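PDB 5DL5: membrane protein from Acinetobacter baumannii AB307-0294, which forms an outer-membrane beta-barrel of the OprD porin family that probably lets small molecules, including antibiotics, into the cell. Local coordinates for residues S56-I61 / P144-G149; T127-L132 / S137-M142. All coordinates share one frame; numbering follows the deposited sequence.

Contact 1: residues S56-I61 / P144-G149; sequences SAIVSI and PEYFTG
Ile-58 on barrel strand 50-62 meets Pro-144 on a loop folded into the lumen, a small apolar contact between the wall of an OprD-family outer-membrane beta-barrel and the chain that crosses its interior. The isoleucine branch reaches the CD-CG corner of the proline ring: CG2 of Ile-58 lies 3.9 Å from CD of Pro-144, with CG of the proline almost as near. CG2 stands anti to the backbone N and CG1 beside it (chi1 -60°), which points CG2 at the ring and leaves CG1 slightly farther from CD. Asp-79 of the adjacent wall strand 70-83 packs against both residues. The main chain of 56-61 is already paired with strands 29-43 and 70-83 as part of the wall, so the inner segment is joined to it by side chains and solvent rather than by strand pairing. Tyr-146 reaches over from strand 146-148, and the O of Pro-144 sits over the centre of its ring, 3.8 Å above the plane; the same oxygen accepts from Arg-109. The phenol oxygen is hydrogen-bonded to Asp-79. A water at the ring edge, in plane, completes the polar link by donating to Tyr-146 OH at 2.6 Å and to Val-59 O at 2.8 Å.

Contact 2: residues T127-L132 / S137-M142; sequences TQVLDL and SNTGRM. With C8E ((hydroxyethyloxy)tri(ethyloxy)octane), chain B.
Ser-137 grips Leu-130 twice, once through its backbone and once through its hydroxyl. Its N donates to Leu-130 O over 2.8 Å, from a position tilted 33° out of the carbonyl plane. Its OG accepts from Leu-130 N at 3.1 Å in a nearly straight bond (169° at the hydrogen). OG lies beside the serine's own N (chi1 -74°), which lets N and OG face the same residue. Next to this pair, CG1 of Val-129 rests on CB of Ser-137 at 3.7 Å, and more loosely on CG2 of Thr-139. A water ties the backbones further, donating to both Leu-130 O and Ser-137 O, so that the Leu-130 carbonyl receives two donors.

In the next shell, Ser-137 OG is also bonded to Glu-145 O, while the Glu-145 carboxylate takes the N of Asn-138. Farther along, OD1 of Asn-138 accepts from Gly-140 N at 3.0 Å, an Asx turn in which the donor stands above the amide plane. Arg-141, bent at chi2, folds back so that NH1 donates to Gly-140 O, which lies in the guanidinium plane; its NE is held by Asn-92 O. NH2 then comes within 3.4 Å of C20 of the detergent C8E, a packing contact near the end of 137-142. The detergent is itself hydrogen-bonded to Arg-41, Arg-420 and Asn-92, among others, and so lies among basic side chains inside the barrel. Ser-137 directly follows the short hairpin of strands 131-132 and 135-136, and this paired base, continued by the Asx turn, belongs to a loop folded into the lumen, as in constricted porin channels.

Contact 1 ties the inward-folded chain to the barrel wall, whereas contact 2 organises that chain from within, nearer the centre of the molecule. Distance from the wall does not mean deeper burial: two of the touching residues in contact 2 are exposed, and none in contact 1. The wall contact is apolar with a bridging water; the luminal one depends on direct backbone and hydroxyl bonds. Their second segments, 137-142 and 144-149, follow each other along the chain, and the contacts join directly, since Phe-147 N probably bonds to Gln-128 O at 2.8 Å, placing strand 146-148 beside 127-132. At the wall, Ile-58 CD1 also packs on Met-142 O, 3.3 Å away.

Contact 1: residues S56-I61 / P144-G149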
ATOM      1  N   SER A  56      17.855  -3.844  -4.579  1.00 31.68           N
ATOM      2  CA  SER A  56      17.294  -2.892  -5.545  1.00 33.06           C
ATOM      3  C   SER A  56      17.974  -1.605  -5.395  1.00 33.75           C
ATOM      4  O   SER A  56      18.466  -1.261  -4.313  1.00 37.13           O
ATOM      5  CB  SER A  56      15.803  -2.609  -5.221  1.00 35.11           C
ATOM      6  OG  SER A  56      15.186  -3.801  -5.636  1.00 41.60           O
ATOM      7  N   ALA A  57      17.910  -0.840  -6.475  1.00 33.35           N
ATOM      8  CA  ALA A  57      18.273   0.591  -6.443  1.00 35.01           C
ATOM      9  C   ALA A  57      17.096   1.331  -7.079  1.00 34.05           C
ATOM     10  O   ALA A  57      16.771   1.095  -8.233  1.00 34.99           O
ATOM     11  CB  ALA A  57      19.554   0.898  -7.201  1.00 35.81           C
ATOM     12  N   ILE A  58      16.510   2.256  -6.332  1.00 34.33           N
ATOM     13  CA  ILE A  58      15.233   2.872  -6.780  1.00 33.81           C
ATOM     14  C   ILE A  58      15.540   4.335  -6.964  1.00 35.76           C
ATOM     15  O   ILE A  58      15.967   4.988  -6.023  1.00 34.75           O
ATOM     16  CB  ILE A  58      14.149   2.712  -5.731  1.00 34.98           C
ATOM     17  CG1 ILE A  58      13.904   1.165  -5.471  1.00 34.42           C
ATOM     18  CG2 ILE A  58      12.897   3.496  -6.214  1.00 37.97           C
ATOM     19  CD1 ILE A  58      13.456   0.851  -4.061  1.00 36.77           C
ATOM     20  N   VAL A  59      15.348   4.842  -8.173  1.00 34.84           N
ATOM     21  CA  VAL A  59      15.710   6.181  -8.453  1.00 37.62           C
ATOM     22  C   VAL A  59      14.489   7.073  -8.535  1.00 34.75           C
ATOM     23  O   VAL A  59      13.477   6.661  -9.153  1.00 34.90           O
ATOM     24  CB  VAL A  59      16.480   6.232  -9.779  1.00 41.80           C
ATOM     25  CG1 VAL A  59      16.883   7.648 -10.051  1.00 44.81           C
ATOM     26  CG2 VAL A  59      17.762   5.454  -9.608  1.00 45.55           C
ATOM     27  N   SER A  60      14.611   8.295  -7.990  1.00 36.67           N
ATOM     28  CA  SER A  60      13.601   9.351  -8.221  1.00 41.22           C
ATOM     29  C   SER A  60      14.253  10.660  -8.534  1.00 45.68           C
ATOM     30  O   SER A  60      15.114  11.110  -7.728  1.00 45.52           O
ATOM     31  CB  SER A  60      12.631   9.581  -7.030  1.00 46.44           C
ATOM     32  OG  SER A  60      11.753  10.682  -7.424  1.00 47.76           O
ATOM     33  N   ILE A  61      13.939  11.232  -9.729  1.00 41.45           N
ATOM     34  CA  ILE A  61      14.529  12.532 -10.202  1.00 44.51           C
ATOM     35  C   ILE A  61      13.350  13.395 -10.635  1.00 44.14           C
ATOM     36  O   ILE A  61      12.383  12.874 -11.304  1.00 41.80           O
ATOM     37  CB  ILE A  61      15.542  12.349 -11.320  1.00 47.41           C
ATOM     38  CG1 ILE A  61      16.750  11.615 -10.796  1.00 49.14           C
ATOM     39  CG2 ILE A  61      16.137  13.694 -11.850  1.00 49.74           C
ATOM     40  CD1 ILE A  61      17.632  11.201 -11.947  1.00 48.97           C
ATOM     41  N   PRO A 144       8.804   0.018  -6.249  1.00 35.51           N
ATOM     42  CA  PRO A 144       7.418   0.569  -6.296  1.00 32.99           C
ATOM     43  C   PRO A 144       6.666   0.155  -7.484  1.00 29.68           C
ATOM     44  O   PRO A 144       7.187  -0.148  -8.554  1.00 29.38           O
ATOM     45  CB  PRO A 144       7.605   2.096  -6.173  1.00 33.85           C
ATOM     46  CG  PRO A 144       9.105   2.350  -6.396  1.00 38.44           C
ATOM     47  CD  PRO A 144       9.851   1.049  -6.382  1.00 32.56           C
ATOM     48  N   GLU A 145       5.393   0.048  -7.273  1.00 28.47           N
ATOM     49  CA  GLU A 145       4.443  -0.118  -8.336  1.00 28.52           C
ATOM     50  C   GLU A 145       4.260   1.201  -9.098  1.00 28.87           C
ATOM     51  O   GLU A 145       4.249   2.273  -8.460  1.00 29.50           O
ATOM     52  CB  GLU A 145       3.112  -0.607  -7.714  1.00 27.35           C
ATOM     53  CG  GLU A 145       1.941  -0.727  -8.689  1.00 28.09           C
ATOM     54  CD  GLU A 145       0.654  -1.173  -8.017  1.00 30.74           C
ATOM     55  OE1 GLU A 145       0.629  -1.222  -6.752  1.00 28.58           O
ATOM     56  OE2 GLU A 145      -0.229  -1.635  -8.802  1.00 35.82           O
ATOM     57  N   TYR A 146       4.226   1.126 -10.441  1.00 27.07           N
ATOM     58  CA  TYR A 146       4.103   2.326 -11.284  1.00 27.83           C
ATOM     59  C   TYR A 146       2.834   2.396 -12.007  1.00 28.83           C
ATOM     60  O   TYR A 146       2.383   1.420 -12.598  1.00 32.32           O
ATOM     61  CB  TYR A 146       5.268   2.489 -12.355  1.00 29.21           C
ATOM     62  CG  TYR A 146       6.677   2.575 -11.720  1.00 30.65           C
ATOM     63  CD1 TYR A 146       6.975   3.547 -10.827  1.00 31.32           C
ATOM     64  CD2 TYR A 146       7.683   1.634 -11.978  1.00 31.60           C
ATOM     65  CE1 TYR A 146       8.202   3.656 -10.232  1.00 31.93           C
ATOM     66  CE2 TYR A 146       8.975   1.739 -11.405  1.00 31.24           C
ATOM     67  CZ  TYR A 146       9.202   2.735 -10.499  1.00 31.90           C
ATOM     68  OH  TYR A 146      10.407   2.987  -9.853  1.00 34.10           O
ATOM     69  N   PHE A 147       2.262   3.586 -12.063  1.00 28.57           N
ATOM     70  CA  PHE A 147       1.088   3.810 -12.937  1.00 31.15           C
ATOM     71  C   PHE A 147       1.446   4.793 -14.077  1.00 28.24           C
ATOM     72  O   PHE A 147       2.253   5.627 -13.859  1.00 31.70           O
ATOM     73  CB  PHE A 147      -0.040   4.341 -12.093  1.00 30.26           C
ATOM     74  CG  PHE A 147      -0.720   3.286 -11.242  1.00 30.39           C
ATOM     75  CD1 PHE A 147      -1.773   2.486 -11.770  1.00 29.76           C
ATOM     76  CD2 PHE A 147      -0.323   3.096  -9.950  1.00 30.03           C
ATOM     77  CE1 PHE A 147      -2.455   1.603 -10.956  1.00 31.02           C
ATOM     78  CE2 PHE A 147      -0.975   2.161  -9.155  1.00 30.55           C
ATOM     79  CZ  PHE A 147      -2.009   1.401  -9.658  1.00 31.68           C
ATOM     80  N   THR A 148       0.847   4.640 -15.249  1.00 30.26           N
ATOM     81  CA  THR A 148       1.025   5.548 -16.332  1.00 29.94           C
ATOM     82  C   THR A 148      -0.289   6.220 -16.676  1.00 28.30           C
ATOM     83  O   THR A 148      -1.260   5.580 -16.937  1.00 26.70           O
ATOM     84  CB  THR A 148       1.593   4.846 -17.573  1.00 31.53           C
ATOM     85  OG1 THR A 148       2.746   4.094 -17.197  1.00 36.24           O
ATOM     86  CG2 THR A 148       1.995   5.852 -18.768  1.00 34.52           C
ATOM     87  N   GLY A 149      -0.245   7.548 -16.717  1.00 29.86           N
ATOM     88  CA  GLY A 149      -1.409   8.354 -17.111  1.00 32.41           C
ATOM     89  C   GLY A 149      -1.200   9.747 -16.639  1.00 32.71           C
ATOM     90  O   GLY A 149      -0.043  10.160 -16.588  1.00 32.76           O
TER
HETATM   91  O   HOH W   1      11.149   5.161  -8.602  1.00 39.04           O

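Contact 2: residues T127-L132 / S137-M142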
ATOM      1  N   THR A 127       4.803   8.156 -16.265  1.00 35.56           N
ATOM      2  CA  THR A 127       5.023   7.131 -15.276  1.00 35.56           C
ATOM      3  C   THR A 127       5.202   7.705 -13.906  1.00 36.63           C
ATOM      4  O   THR A 127       6.022   8.599 -13.739  1.00 36.62           O
ATOM      5  CB  THR A 127       6.275   6.317 -15.618  1.00 35.30           C
ATOM      6  OG1 THR A 127       6.065   5.849 -16.916  1.00 35.62           O
ATOM      7  CG2 THR A 127       6.302   4.956 -14.836  1.00 35.40           C
ATOM      8  N   GLN A 128       4.458   7.170 -12.915  1.00 31.09           N
ATOM      9  CA  GLN A 128       4.488   7.743 -11.604  1.00 32.60           C
ATOM     10  C   GLN A 128       4.065   6.814 -10.509  1.00 29.90           C
ATOM     11  O   GLN A 128       3.405   5.803 -10.749  1.00 29.22           O
ATOM     12  CB  GLN A 128       3.656   9.073 -11.557  1.00 35.41           C
ATOM     13  CG  GLN A 128       2.239   8.895 -12.100  1.00 33.98           C
ATOM     14  CD  GLN A 128       1.548  10.198 -12.455  1.00 34.62           C
ATOM     15  OE1 GLN A 128       1.169  10.951 -11.597  1.00 33.44           O
ATOM     16  NE2 GLN A 128       1.358  10.440 -13.714  1.00 32.26           N
ATOM     17  N   VAL A 129       4.513   7.104  -9.292  1.00 30.68           N
ATOM     18  CA  VAL A 129       4.085   6.319  -8.094  1.00 31.57           C
ATOM     19  C   VAL A 129       2.886   7.038  -7.432  1.00 34.01           C
ATOM     20  O   VAL A 129       2.925   8.253  -7.243  1.00 34.02           O
ATOM     21  CB  VAL A 129       5.204   6.276  -7.097  1.00 33.67           C
ATOM     22  CG1 VAL A 129       4.830   5.530  -5.801  1.00 36.79           C
ATOM     23  CG2 VAL A 129       6.456   5.586  -7.690  1.00 31.84           C
ATOM     24  N   LEU A 130       1.807   6.328  -7.151  1.00 28.69           N
ATOM     25  CA  LEU A 130       0.589   6.966  -6.612  1.00 29.07           C
ATOM     26  C   LEU A 130       0.369   6.554  -5.185  1.00 28.40           C
ATOM     27  O   LEU A 130       0.674   5.403  -4.752  1.00 28.38           O
ATOM     28  CB  LEU A 130      -0.671   6.512  -7.388  1.00 28.93           C
ATOM     29  CG  LEU A 130      -0.688   6.874  -8.888  1.00 27.19           C
ATOM     30  CD1 LEU A 130      -2.058   6.426  -9.379  1.00 30.27           C
ATOM     31  CD2 LEU A 130      -0.612   8.405  -9.084  1.00 30.24           C
ATOM     32  N   ASP A 131      -0.211   7.475  -4.424  1.00 30.77           N
ATOM     33  CA  ASP A 131      -0.626   7.125  -3.045  1.00 35.36           C
ATOM     34  C   ASP A 131      -2.056   7.561  -2.682  1.00 37.27           C
ATOM     35  O   ASP A 131      -2.344   7.866  -1.556  1.00 41.74           O
ATOM     36  CB  ASP A 131       0.404   7.597  -2.041  1.00 41.32           C
ATOM     37  CG  ASP A 131       0.543   9.149  -1.978  1.00 49.09           C
ATOM     38  OD1 ASP A 131      -0.023   9.937  -2.731  1.00 53.26           O
ATOM     39  OD2 ASP A 131       1.252   9.575  -1.098  1.00 63.18           O
ATOM     40  N   LEU A 132      -2.956   7.506  -3.635  1.00 33.57           N
ATOM     41  CA  LEU A 132      -4.387   7.790  -3.401  1.00 33.24           C
ATOM     42  C   LEU A 132      -4.884   6.584  -2.617  1.00 29.64           C
ATOM     43  O   LEU A 132      -4.518   5.489  -2.964  1.00 28.73           O
ATOM     44  CB  LEU A 132      -5.076   7.913  -4.730  1.00 36.27           C
ATOM     45  CG  LEU A 132      -4.412   8.996  -5.603  1.00 39.61           C
ATOM     46  CD1 LEU A 132      -5.128   9.111  -6.891  1.00 47.70           C
ATOM     47  CD2 LEU A 132      -4.462  10.360  -4.925  1.00 42.95           C
ATOM     48  N   SER A 137       0.080   2.692  -5.091  1.00 27.53           N
ATOM     49  CA  SER A 137       1.250   1.894  -5.432  1.00 29.62           C
ATOM     50  C   SER A 137       1.790   1.132  -4.272  1.00 27.85           C
ATOM     51  O   SER A 137       2.054   1.669  -3.173  1.00 27.92           O
ATOM     52  CB  SER A 137       2.348   2.812  -5.985  1.00 29.10           C
ATOM     53  OG  SER A 137       1.969   3.201  -7.276  1.00 30.40           O
ATOM     54  N   ASN A 138       1.975  -0.120  -4.498  1.00 28.63           N
ATOM     55  CA  ASN A 138       2.918  -0.904  -3.632  1.00 30.22           C
ATOM     56  C   ASN A 138       4.230  -0.200  -3.351  1.00 31.94           C
ATOM     57  O   ASN A 138       4.952   0.184  -4.258  1.00 32.18           O
ATOM     58  CB  ASN A 138       3.357  -2.224  -4.312  1.00 32.38           C
ATOM     59  CG  ASN A 138       4.042  -3.204  -3.321  1.00 35.87           C
ATOM     60  OD1 ASN A 138       3.816  -3.162  -2.095  1.00 33.65           O
ATOM     61  ND2 ASN A 138       4.874  -4.070  -3.844  1.00 35.70           N
ATOM     62  N   THR A 139       4.555  -0.060  -2.099  1.00 33.30           N
ATOM     63  CA  THR A 139       5.879   0.316  -1.737  1.00 37.72           C
ATOM     64  C   THR A 139       6.364  -0.605  -0.595  1.00 36.53           C
ATOM     65  O   THR A 139       7.337  -0.250   0.033  1.00 40.51           O
ATOM     66  CB  THR A 139       5.967   1.805  -1.249  1.00 38.49           C
ATOM     67  OG1 THR A 139       5.214   1.912  -0.065  1.00 39.28           O
ATOM     68  CG2 THR A 139       5.377   2.846  -2.306  1.00 46.04           C
ATOM     69  N   GLY A 140       5.758  -1.773  -0.357  1.00 34.02           N
ATOM     70  CA  GLY A 140       6.203  -2.646   0.799  1.00 36.27           C
ATOM     71  C   GLY A 140       7.003  -3.900   0.374  1.00 35.98           C
ATOM     72  O   GLY A 140       7.050  -4.899   1.121  1.00 36.35           O
ATOM     73  N   ARG A 141       7.481  -3.922  -0.866  1.00 32.65           N
ATOM     74  CA  ARG A 141       8.302  -5.062  -1.404  1.00 32.77           C
ATOM     75  C   ARG A 141       9.631  -4.519  -1.867  1.00 32.52           C
ATOM     76  O   ARG A 141      10.198  -3.653  -1.151  1.00 30.24           O
ATOM     77  CB  ARG A 141       7.569  -5.952  -2.467  1.00 32.92           C
ATOM     78  CG  ARG A 141       6.299  -6.590  -1.919  1.00 33.81           C
ATOM     79  CD  ARG A 141       6.518  -7.604  -0.817  1.00 35.13           C
ATOM     80  NE  ARG A 141       5.241  -8.230  -0.465  1.00 35.55           N
ATOM     81  CZ  ARG A 141       4.346  -7.719   0.376  1.00 40.07           C
ATOM     82  NH1 ARG A 141       4.575  -6.559   0.982  1.00 39.68           N
ATOM     83  NH2 ARG A 141       3.180  -8.349   0.582  1.00 39.05           N
ATOM     84  N   MET A 142      10.166  -4.952  -3.006  1.00 31.82           N
ATOM     85  CA  MET A 142      11.520  -4.451  -3.379  1.00 33.88           C
ATOM     86  C   MET A 142      11.516  -3.074  -4.034  1.00 35.32           C
ATOM     87  O   MET A 142      12.406  -2.224  -3.768  1.00 38.56           O
ATOM     88  CB  MET A 142      12.249  -5.408  -4.246  1.00 31.24           C
ATOM     89  CG  MET A 142      12.624  -6.713  -3.608  1.00 33.79           C
ATOM     90  SD  MET A 142      13.664  -6.635  -2.146  1.00 33.91           S
ATOM     91  CE  MET A 142      15.020  -5.600  -2.738  1.00 36.04           C
TER
HETATM   92  C6  C8E B 501       2.745 -14.929  -8.083  1.00 54.91           C
HETATM   93  C7  C8E B 501       3.652 -15.059  -6.825  1.00 51.18           C
HETATM   94  C8  C8E B 501       3.219 -16.109  -5.774  1.00 53.90           C
HETATM   95  O9  C8E B 501       3.493 -15.739  -4.374  1.00 41.62           O
HETATM   96  C10 C8E B 501       2.252 -15.755  -3.678  1.00 60.43           C
HETATM   97  C11 C8E B 501       1.537 -14.403  -3.850  1.00 52.13           C
HETATM   98  O12 C8E B 501       0.584 -14.183  -2.832  1.00 64.71           O
HETATM   99  C13 C8E B 501       1.069 -14.090  -1.485  1.00 56.96           C
HETATM  100  C14 C8E B 501       1.298 -12.654  -1.098  1.00 55.62           C
HETATM  101  O15 C8E B 501       0.697 -12.273   0.137  1.00 63.94           O
HETATM  102  C16 C8E B 501      -0.712 -12.478   0.320  1.00 67.29           C
HETATM  103  C17 C8E B 501      -1.149 -11.318   1.212  1.00 73.13           C
HETATM  104  O18 C8E B 501       0.022 -10.960   2.007  1.00 77.61           O
HETATM  105  C19 C8E B 501       0.174  -9.556   2.262  1.00 78.88           C
HETATM  106  C20 C8E B 501       1.342  -9.361   3.214  1.00 69.34           C
HETATM  107  O21 C8E B 501       1.506  -8.049   3.826  1.00 63.28           O
HETATM  108  O   HOH W   2       1.830   4.308  -2.464  1.00 28.56           O